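Local coordinates for protein mannan endo-1,6-alpha-mannosidase (Chaetomium thermophilum, PDB 6RY0) that probably cleaves alpha-1,6-mannosidic linkages as a family 76 glycosidase and helps transfer GPI-anchored glycoproteins into the fungal cell wall, at residues 76-81 and 391-396; 43-48 and 365-370; 302-307 and 325-330. One frame throughout, in Å; residues are numbered along the deposited sequence.

Contact 1 of 3, residues 76-81 and 391-396; sequences WWEGGA and EAMSVL
Met393 reaches from helix 389-401 to helix 76-93 and meets Glu78 and Ala81 there with the last two atoms of its side chain. Its methyl group lies 3.9 Å from the backbone oxygen of Glu78 (CE to O). The same CE is 4.0 Å from Glu78 CG, and at a similar range from OE2, so it rests along the flank of the glutamate rather than against its end alone. The sulfur serves the other residue: Met393 SD stands 4.1 Å from Ala81 CB and slightly nearer the alanine's carbonyl group.

The methionine gets this reach by running straight from its backbone to the sulfur, with CG opposite the main-chain nitrogen (chi1 -167°), before a turn at chi3 (-53°) folds the methyl over onto Glu78. This describes one of two deposited conformers, so the details of the tip are less certain than the backbone positions. Glu78 is likewise extended.

In the next shell, Met82 and Thr85 also touch Met393 from helix 76-93, while Met47 of helix 33-48 packs against it. Thr322 lies against the side chain of Glu78, and Tyr326 of helix 323-337 against Ala81. These helices belong to the (alpha/alpha)6 barrel expected of family 76, and the glutamate side chain is about 7 Å from that of the calcium ligand Asp73. The two segments are joined by van der Waals packing, without a hydrogen bond or salt bridge between them, through a flexible, polarisable thioether that can lie against an aliphatic chain and a carbonyl alike.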
loop_
_atom_site.group_PDB
_atom_site.type_symbol
_atom_site.label_atom_id
_atom_site.label_comp_id
_atom_site.label_asym_id
_atom_site.label_seq_id
_atom_site.Cartn_x
_atom_site.Cartn_y
_atom_site.Cartn_z
ATOM N N TRP A 76 -10.513 -4.049 -7.808
ATOM C CA TRP A 76 -9.600 -5.180 -7.614
ATOM C C TRP A 76 -8.404 -4.853 -6.742
ATOM O O TRP A 76 -8.042 -5.642 -5.856
ATOM C CB TRP A 76 -9.144 -5.613 -9.007
ATOM C CG TRP A 76 -8.153 -6.723 -9.095
ATOM C CD1 TRP A 76 -8.379 -8.063 -8.887
ATOM C CD2 TRP A 76 -6.789 -6.614 -9.505
ATOM N NE1 TRP A 76 -7.225 -8.782 -9.117
ATOM C CE2 TRP A 76 -6.251 -7.914 -9.530
ATOM C CE3 TRP A 76 -5.984 -5.553 -9.905
ATOM C CZ2 TRP A 76 -4.956 -8.168 -9.899
ATOM C CZ3 TRP A 76 -4.669 -5.816 -10.259
ATOM C CH2 TRP A 76 -4.182 -7.128 -10.275
ATOM N N TRP A 77 -7.752 -3.712 -6.958
ATOM C CA TRP A 77 -6.549 -3.432 -6.196
ATOM C C TRP A 77 -6.832 -3.343 -4.712
ATOM O O TRP A 77 -5.929 -3.613 -3.905
ATOM C CB TRP A 77 -5.914 -2.111 -6.675
ATOM C CG TRP A 77 -6.577 -0.925 -6.145
ATOM C CD1 TRP A 77 -7.735 -0.336 -6.574
ATOM C CD2 TRP A 77 -6.177 -0.222 -4.955
ATOM N NE1 TRP A 77 -8.075 0.694 -5.721
ATOM C CE2 TRP A 77 -7.119 0.804 -4.736
ATOM C CE3 TRP A 77 -5.101 -0.354 -4.064
ATOM C CZ2 TRP A 77 -6.999 1.713 -3.681
ATOM C CZ3 TRP A 77 -4.983 0.556 -3.038
ATOM C CH2 TRP A 77 -5.922 1.564 -2.861
ATOM N N GLU A 78 -8.050 -2.953 -4.323
ATOM C CA GLU A 78 -8.363 -2.809 -2.899
ATOM C C GLU A 78 -8.441 -4.175 -2.219
ATOM O O GLU A 78 -8.209 -4.285 -1.027
ATOM C CB GLU A 78 -9.624 -1.964 -2.737
ATOM C CG GLU A 78 -9.881 -1.580 -1.290
ATOM C CD GLU A 78 -10.950 -0.523 -1.116
ATOM O OE1 GLU A 78 -11.336 0.173 -2.047
ATOM O OE2 GLU A 78 -11.380 -0.384 0.095
ATOM N N GLY A 79 -8.747 -5.212 -2.996
ATOM C CA GLY A 79 -8.608 -6.551 -2.479
ATOM C C GLY A 79 -7.163 -6.857 -2.131
ATOM O O GLY A 79 -6.865 -7.433 -1.086
ATOM N N GLY A 80 -6.245 -6.465 -3.005
ATOM C CA GLY A 80 -4.838 -6.642 -2.729
ATOM C C GLY A 80 -4.380 -5.873 -1.499
ATOM O O GLY A 80 -3.581 -6.363 -0.683
ATOM N N ALA A 81 -4.886 -4.658 -1.342
ATOM C CA ALA A 81 -4.611 -3.879 -0.147
ATOM C C ALA A 81 -5.139 -4.577 1.093
ATOM O O ALA A 81 -4.454 -4.601 2.142
ATOM C CB ALA A 81 -5.245 -2.482 -0.286
ATOM N N GLU A 391 -12.755 2.363 5.392
ATOM C CA GLU A 391 -12.671 2.930 6.725
ATOM C C GLU A 391 -12.307 1.854 7.740
ATOM O O GLU A 391 -11.465 2.053 8.619
ATOM C CB GLU A 391 -14.014 3.586 7.103
ATOM C CG GLU A 391 -14.419 4.788 6.245
ATOM C CD GLU A 391 -15.217 4.474 5.004
ATOM O OE1 GLU A 391 -15.041 3.393 4.390
ATOM O OE2 GLU A 391 -16.004 5.371 4.622
ATOM N N ALA A 392 -12.962 0.701 7.629
ATOM C CA ALA A 392 -12.681 -0.425 8.508
ATOM C C ALA A 392 -11.247 -0.899 8.345
ATOM O O ALA A 392 -10.556 -1.214 9.319
ATOM C CB ALA A 392 -13.670 -1.538 8.234
ATOM N N MET A 393 -10.779 -0.957 7.098
ATOM C CA MET A 393 -9.409 -1.390 6.819
ATOM C C MET A 393 -8.401 -0.410 7.434
ATOM O O MET A 393 -7.378 -0.816 7.994
ATOM C CB MET A 393 -9.209 -1.478 5.303
ATOM C CG MET A 393 -7.928 -2.229 4.893
ATOM S SD MET A 393 -7.519 -2.148 3.137
ATOM C CE MET A 393 -9.050 -2.698 2.420
ATOM N N SER A 394 -8.698 0.886 7.304
ATOM C CA SER A 394 -7.806 1.899 7.819
ATOM C C SER A 394 -7.708 1.885 9.331
ATOM O O SER A 394 -6.602 2.062 9.864
ATOM C CB SER A 394 -8.194 3.281 7.287
ATOM O OG SER A 394 -7.905 3.358 5.905
ATOM N N VAL A 395 -8.824 1.688 10.044
ATOM C CA VAL A 395 -8.733 1.614 11.491
ATOM C C VAL A 395 -8.015 0.330 11.922
ATOM O O VAL A 395 -7.197 0.359 12.840
ATOM C CB VAL A 395 -10.098 1.748 12.170
ATOM C CG1 VAL A 395 -9.941 1.673 13.685
ATOM C CG2 VAL A 395 -10.750 3.064 11.754
ATOM N N LEU A 396 -8.311 -0.793 11.268
ATOM C CA LEU A 396 -7.591 -2.029 11.548
ATOM C C LEU A 396 -6.075 -1.825 11.420
ATOM O O LEU A 396 -5.295 -2.247 12.281
ATOM C CB LEU A 396 -8.067 -3.140 10.629
ATOM C CG LEU A 396 -7.277 -4.459 10.679
ATOM C CD1 LEU A 396 -7.327 -5.075 12.049
ATOM C CD2 LEU A 396 -7.834 -5.418 9.642
#

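Contact 2 of 3, residues 43-48 and 365-370; sequences LAYDMM and TGRRCG
Arg367 and Asp46 join a loop to helix 33-48 by a side-on salt bridge, at a place where the loop combines an ST turn with a classic beta bulge. In the turn, Thr365 OG1 accepts from Arg367 N at 3.1 Å; in the bulge, Arg367 and Arg368 both face Gly362.

Two charged hydrogen bonds make up the bridge. Arg367 NH2 donates almost straight to Asp46 OD1 (2.8 Å, 171° at the hydrogen), approaching from above the carboxylate plane. Arg367 NE gives a more bent bond, 2.9 Å to Asp46 OD2, on the syn side of that oxygen but tilted out of the carboxylate plane. Both acceptors lie near the guanidinium plane, yet the two flat groups are twisted 42° apart. The arginine chain is extended from CG to NE, which carries the guanidinium across to the helix, and Tyr27 OH holds its NH1. A leucine in place of Arg367 would probably leave the Asp46 carboxylate without its charge partner and OD1 without this donor.

Nonpolar and aromatic contacts flank the pair. Tyr45 CD1 lies 3.7 Å from Arg367 NH2, with ring and guanidinium nearly perpendicular. Leu43 CD2 packs 3.8 Å from Cys369 SG, whose disulfide to Cys360 ties the loop back to the region just after helix 342-358.

Water completes the polar contact on the OD2 side, bringing the bonds received by that oxygen to three. One molecule bridges Asp46 OD2 to the backbone oxygen of Arg367; another donates to Asp46 OD2 at 2.9 Å and hydrogen-bonds to Thr365 OG1.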
loop_
_atom_site.group_PDB
_atom_site.type_symbol
_atom_site.label_atom_id
_atom_site.label_comp_id
_atom_site.label_asym_id
_atom_site.label_seq_id
_atom_site.Cartn_x
_atom_site.Cartn_y
_atom_site.Cartn_z
ATOM N N LEU A 43 -11.618 -5.504 15.318
ATOM C CA LEU A 43 -11.553 -4.750 14.070
ATOM C C LEU A 43 -11.276 -5.691 12.891
ATOM O O LEU A 43 -11.795 -5.482 11.775
ATOM C CB LEU A 43 -10.472 -3.677 14.160
ATOM C CG LEU A 43 -10.846 -2.492 15.049
ATOM C CD1 LEU A 43 -9.594 -1.770 15.502
ATOM C CD2 LEU A 43 -11.781 -1.568 14.329
ATOM N N ALA A 44 -10.468 -6.724 13.098
ATOM C CA ALA A 44 -10.187 -7.691 12.050
ATOM C C ALA A 44 -11.462 -8.456 11.685
ATOM O O ALA A 44 -11.697 -8.780 10.516
ATOM C CB ALA A 44 -9.055 -8.630 12.463
ATOM N N TYR A 45 -12.273 -8.780 12.681
ATOM C CA TYR A 45 -13.572 -9.421 12.459
ATOM C C TYR A 45 -14.486 -8.498 11.655
ATOM O O TYR A 45 -15.074 -8.923 10.664
ATOM C CB TYR A 45 -14.169 -9.789 13.842
ATOM C CG TYR A 45 -15.552 -10.375 13.744
ATOM C CD1 TYR A 45 -16.670 -9.568 13.660
ATOM C CD2 TYR A 45 -15.734 -11.770 13.739
ATOM C CE1 TYR A 45 -17.958 -10.166 13.520
ATOM C CE2 TYR A 45 -16.993 -12.344 13.618
ATOM C CZ TYR A 45 -18.065 -11.545 13.470
ATOM O OH TYR A 45 -19.321 -12.079 13.304
ATOM N N ASP A 46 -14.642 -7.248 12.083
ATOM C CA ASP A 46 -15.550 -6.349 11.389
ATOM C C ASP A 46 -15.112 -6.077 9.968
ATOM O O ASP A 46 -15.959 -5.977 9.085
ATOM C CB ASP A 46 -15.723 -5.040 12.145
ATOM C CG ASP A 46 -16.767 -5.120 13.246
ATOM O OD1 ASP A 46 -17.397 -6.192 13.396
ATOM O OD2 ASP A 46 -16.977 -4.085 13.953
ATOM N N MET A 47 -13.819 -5.980 9.695
ATOM C CA MET A 47 -13.371 -5.789 8.325
ATOM C C MET A 47 -13.683 -7.046 7.488
ATOM O O MET A 47 -14.096 -6.950 6.341
ATOM C CB MET A 47 -11.873 -5.466 8.319
ATOM C CG MET A 47 -11.203 -5.369 6.966
ATOM S SD MET A 47 -11.868 -4.052 5.973
ATOM C CE MET A 47 -11.504 -4.589 4.317
ATOM N N MET A 48 -13.504 -8.218 8.074
ATOM C CA MET A 48 -13.705 -9.456 7.338
ATOM C C MET A 48 -15.173 -9.634 6.964
ATOM O O MET A 48 -15.452 -10.297 5.973
ATOM C CB MET A 48 -13.172 -10.655 8.124
ATOM C CG MET A 48 -13.095 -11.994 7.401
ATOM S SD MET A 48 -11.981 -11.885 5.969
ATOM C CE MET A 48 -10.270 -11.834 6.321
ATOM N N THR A 365 -23.869 -1.333 15.501
ATOM C CA THR A 365 -23.109 -2.213 16.381
ATOM C C THR A 365 -22.586 -1.495 17.625
ATOM O O THR A 365 -22.152 -2.158 18.560
ATOM C CB THR A 365 -21.913 -2.771 15.644
ATOM O OG1 THR A 365 -21.140 -1.638 15.232
ATOM C CG2 THR A 365 -22.335 -3.617 14.429
ATOM N N GLY A 366 -22.569 -0.166 17.593
ATOM C CA GLY A 366 -21.906 0.637 18.617
ATOM C C GLY A 366 -20.394 0.731 18.435
ATOM O O GLY A 366 -19.728 1.352 19.250
ATOM N N ARG A 367 -19.866 0.150 17.359
ATOM C CA ARG A 367 -18.425 0.155 17.123
ATOM C C ARG A 367 -18.109 0.360 15.653
ATOM O O ARG A 367 -16.952 0.208 15.253
ATOM C CB ARG A 367 -17.788 -1.134 17.639
ATOM C CG ARG A 367 -18.179 -2.370 16.855
ATOM C CD ARG A 367 -17.742 -3.648 17.558
ATOM N NE ARG A 367 -17.853 -4.766 16.666
ATOM C CZ ARG A 367 -17.907 -6.046 17.017
ATOM N NH1 ARG A 367 -17.992 -6.411 18.282
ATOM N NH2 ARG A 367 -17.865 -6.976 16.071
ATOM N N ARG A 368 -19.089 0.735 14.840
ATOM C CA ARG A 368 -18.828 0.895 13.414
ATOM C C ARG A 368 -17.883 2.077 13.211
ATOM O O ARG A 368 -18.024 3.119 13.847
ATOM C CB ARG A 368 -20.137 1.083 12.649
ATOM C CG ARG A 368 -20.020 1.148 11.121
ATOM C CD ARG A 368 -21.401 1.334 10.442
ATOM N NE ARG A 368 -21.238 1.337 9.004
ATOM C CZ ARG A 368 -22.007 1.872 8.076
ATOM N NH1 ARG A 368 -23.044 2.646 8.345
ATOM N NH2 ARG A 368 -21.593 1.709 6.808
ATOM N N CYS A 369 -16.944 1.918 12.277
ATOM C CA CYS A 369 -15.909 2.917 12.029
ATOM C C CYS A 369 -16.216 3.775 10.810
ATOM O O CYS A 369 -16.510 3.282 9.729
ATOM C CB CYS A 369 -14.561 2.232 11.810
ATOM S SG CYS A 369 -13.857 1.393 13.259
ATOM N N GLY A 370 -16.037 5.079 11.009
ATOM C CA GLY A 370 -16.021 6.028 9.912
ATOM C C GLY A 370 -14.608 6.489 9.596
ATOM O O GLY A 370 -13.613 5.893 10.017
HETATM O O HOH W 1 -15.462 -1.868 14.227
HETATM O O HOH W 2 -19.230 -2.409 13.444
#

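Contact 3 of 3, residues 302-307 and 325-330; sequences GVVFEI and GYVHRW
Val304 turns its two methyl groups to different residues of helix 323-337, CG1 to His328 and CG2 to Val327. Its first torsion (chi1 64°) divides the work: CG1 sits between the main-chain nitrogen and carbonyl carbon, and CG2 takes the position opposite the nitrogen. CG2 then meets Val327 CG1 at 4.3 Å, a loose methyl-to-methyl contact.

CG1 comes to the rim of the imidazole, near the ring plane, and is 4.0 Å from His328 NE2 and 4.2 Å from His328 CD2. The histidine torsions (chi1 -87°, chi2 -101°) bring this edge, rather than a face, toward the strand.

NE2 has its polar partner in Ser352 OG of helix 342-358, and the same hydroxyl accepts from the backbone nitrogen of Val304. Strand 303-304, paired antiparallel with 299-300 in a short hairpin, is thus joined to the histidine through the serine as well as by direct packing. Around them Trp373 touches Val304, Ala398 touches His328, and Ser261 and Ala265 of helix 261-278 touch Val327. The valine pair is apolar, and Val304 CG1 lies beside the NE2 edge of a buried imidazole whose polar need is met by Ser352 OG.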
loop_
_atom_site.group_PDB
_atom_site.type_symbol
_atom_site.label_atom_id
_atom_site.label_comp_id
_atom_site.label_asym_id
_atom_site.label_seq_id
_atom_site.Cartn_x
_atom_site.Cartn_y
_atom_site.Cartn_z
ATOM N N GLY A 302 -2.090 15.992 15.421
ATOM C CA GLY A 302 -1.751 14.633 15.733
ATOM C C GLY A 302 -2.582 13.563 15.027
ATOM O O GLY A 302 -2.425 12.398 15.369
ATOM N N VAL A 303 -3.404 13.922 14.042
ATOM C CA VAL A 303 -4.292 12.966 13.412
ATOM C C VAL A 303 -4.105 13.014 11.908
ATOM O O VAL A 303 -4.121 14.098 11.300
ATOM C CB VAL A 303 -5.750 13.267 13.778
ATOM C CG1 VAL A 303 -6.653 12.183 13.185
ATOM C CG2 VAL A 303 -5.911 13.350 15.307
ATOM N N VAL A 304 -3.962 11.854 11.277
ATOM C CA VAL A 304 -3.823 11.820 9.827
ATOM C C VAL A 304 -5.104 12.352 9.159
ATOM O O VAL A 304 -6.223 12.069 9.602
ATOM C CB VAL A 304 -3.505 10.395 9.359
ATOM C CG1 VAL A 304 -4.649 9.469 9.661
ATOM C CG2 VAL A 304 -3.103 10.374 7.898
ATOM N N PHE A 305 -4.935 13.083 8.069
ATOM C CA PHE A 305 -6.014 13.813 7.435
ATOM C C PHE A 305 -5.782 13.779 5.926
ATOM O O PHE A 305 -4.698 14.181 5.457
ATOM C CB PHE A 305 -6.048 15.249 7.973
ATOM C CG PHE A 305 -7.240 16.023 7.566
ATOM C CD1 PHE A 305 -7.265 16.710 6.399
ATOM C CD2 PHE A 305 -8.366 16.058 8.381
ATOM C CE1 PHE A 305 -8.411 17.454 6.058
ATOM C CE2 PHE A 305 -9.466 16.800 8.065
ATOM C CZ PHE A 305 -9.501 17.466 6.908
ATOM N N GLU A 306 -6.782 13.361 5.174
ATOM C CA GLU A 306 -6.630 13.199 3.724
ATOM C C GLU A 306 -6.900 14.532 3.036
ATOM O O GLU A 306 -8.021 14.813 2.598
ATOM C CB GLU A 306 -7.521 12.074 3.200
ATOM C CG GLU A 306 -7.104 11.586 1.829
ATOM C CD GLU A 306 -5.662 11.105 1.824
ATOM O OE1 GLU A 306 -5.365 10.224 2.666
ATOM O OE2 GLU A 306 -4.857 11.621 1.032
ATOM N N ILE A 307 -5.863 15.375 2.972
ATOM C CA ILE A 307 -6.053 16.786 2.622
ATOM C C ILE A 307 -6.836 17.031 1.322
ATOM O O ILE A 307 -7.550 18.013 1.309
ATOM C CB ILE A 307 -4.825 17.705 2.872
ATOM C CG1 ILE A 307 -3.668 17.186 2.088
ATOM C CG2 ILE A 307 -4.470 17.830 4.365
ATOM C CD1 ILE A 307 -2.300 17.815 2.405
ATOM N N GLY A 325 -4.823 4.261 6.279
ATOM C CA GLY A 325 -4.367 2.999 6.836
ATOM C C GLY A 325 -2.972 2.623 6.381
ATOM O O GLY A 325 -2.147 2.126 7.145
ATOM N N TYR A 326 -2.710 2.799 5.076
ATOM C CA TYR A 326 -1.359 2.566 4.543
ATOM C C TYR A 326 -0.354 3.493 5.206
ATOM O O TYR A 326 0.757 3.077 5.545
ATOM C CB TYR A 326 -1.280 2.784 3.028
ATOM C CG TYR A 326 -2.407 2.157 2.262
ATOM C CD1 TYR A 326 -3.014 0.981 2.671
ATOM C CD2 TYR A 326 -2.884 2.751 1.118
ATOM C CE1 TYR A 326 -4.078 0.435 1.980
ATOM C CE2 TYR A 326 -3.939 2.205 0.393
ATOM C CZ TYR A 326 -4.531 1.057 0.835
ATOM O OH TYR A 326 -5.624 0.503 0.190
ATOM N N VAL A 327 -0.726 4.755 5.412
ATOM C CA VAL A 327 0.164 5.711 6.071
ATOM C C VAL A 327 0.610 5.146 7.417
ATOM O O VAL A 327 1.793 5.127 7.748
ATOM C CB VAL A 327 -0.507 7.086 6.206
ATOM C CG1 VAL A 327 0.355 8.001 7.038
ATOM C CG2 VAL A 327 -0.804 7.682 4.853
ATOM N N HIS A 328 -0.358 4.691 8.219
ATOM C CA HIS A 328 -0.005 4.135 9.518
ATOM C C HIS A 328 0.905 2.923 9.412
ATOM O O HIS A 328 1.925 2.847 10.085
ATOM C CB HIS A 328 -1.293 3.747 10.293
ATOM C CG HIS A 328 -1.871 4.879 11.090
ATOM N ND1 HIS A 328 -1.673 4.967 12.441
ATOM C CD2 HIS A 328 -2.634 5.968 10.761
ATOM C CE1 HIS A 328 -2.285 6.065 12.890
ATOM N NE2 HIS A 328 -2.883 6.696 11.901
ATOM N N ARG A 329 0.522 1.948 8.597
ATOM C CA ARG A 329 1.300 0.697 8.542
ATOM C C ARG A 329 2.701 0.942 8.013
ATOM O O ARG A 329 3.671 0.357 8.513
ATOM C CB ARG A 329 0.575 -0.359 7.669
ATOM C CG ARG A 329 -0.571 -1.022 8.338
ATOM C CD ARG A 329 -1.482 -1.789 7.328
ATOM N NE ARG A 329 -0.706 -2.656 6.530
ATOM C CZ ARG A 329 -0.749 -2.725 5.207
ATOM N NH1 ARG A 329 -1.606 -2.041 4.450
ATOM N NH2 ARG A 329 0.139 -3.529 4.587
ATOM N N TRP A 330 2.806 1.758 6.974
ATOM C CA TRP A 330 4.094 2.021 6.342
ATOM C C TRP A 330 4.982 2.862 7.253
ATOM O O TRP A 330 6.177 2.570 7.405
ATOM C CB TRP A 330 3.906 2.700 5.001
ATOM C CG TRP A 330 3.261 1.853 3.959
ATOM C CD1 TRP A 330 3.144 0.507 3.932
ATOM C CD2 TRP A 330 2.613 2.343 2.782
ATOM N NE1 TRP A 330 2.433 0.132 2.803
ATOM C CE2 TRP A 330 2.105 1.251 2.086
ATOM C CE3 TRP A 330 2.398 3.619 2.270
ATOM C CZ2 TRP A 330 1.432 1.380 0.885
ATOM C CZ3 TRP A 330 1.693 3.758 1.096
ATOM C CH2 TRP A 330 1.238 2.637 0.409
#

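How the contacts relate
From the N terminus, residues 43-48 come first and 76-81 soon after, on successive helices. Each finds its partner more than 300 residues later: contact 2 closes its loop at 365-370, and contact 1 closes at 391-396. Because the segments alternate, these two long loops cross. Contact 3 is a short closure, from 302-307 to 325-330, that falls within both. Helix 389-401 is the common neighbour: Glu391 CB lies 3.6 Å from Cys369 O, joining contacts 1 and 2, while Ser394 OG accepts a weak hydrogen bond from Gly325 N of contact 3. Contacts 2 and 3 do not touch. Together they join helices 33-48 and 76-93 to loop 365-370 and helix 389-401, and strand 303-304 to helix 323-337.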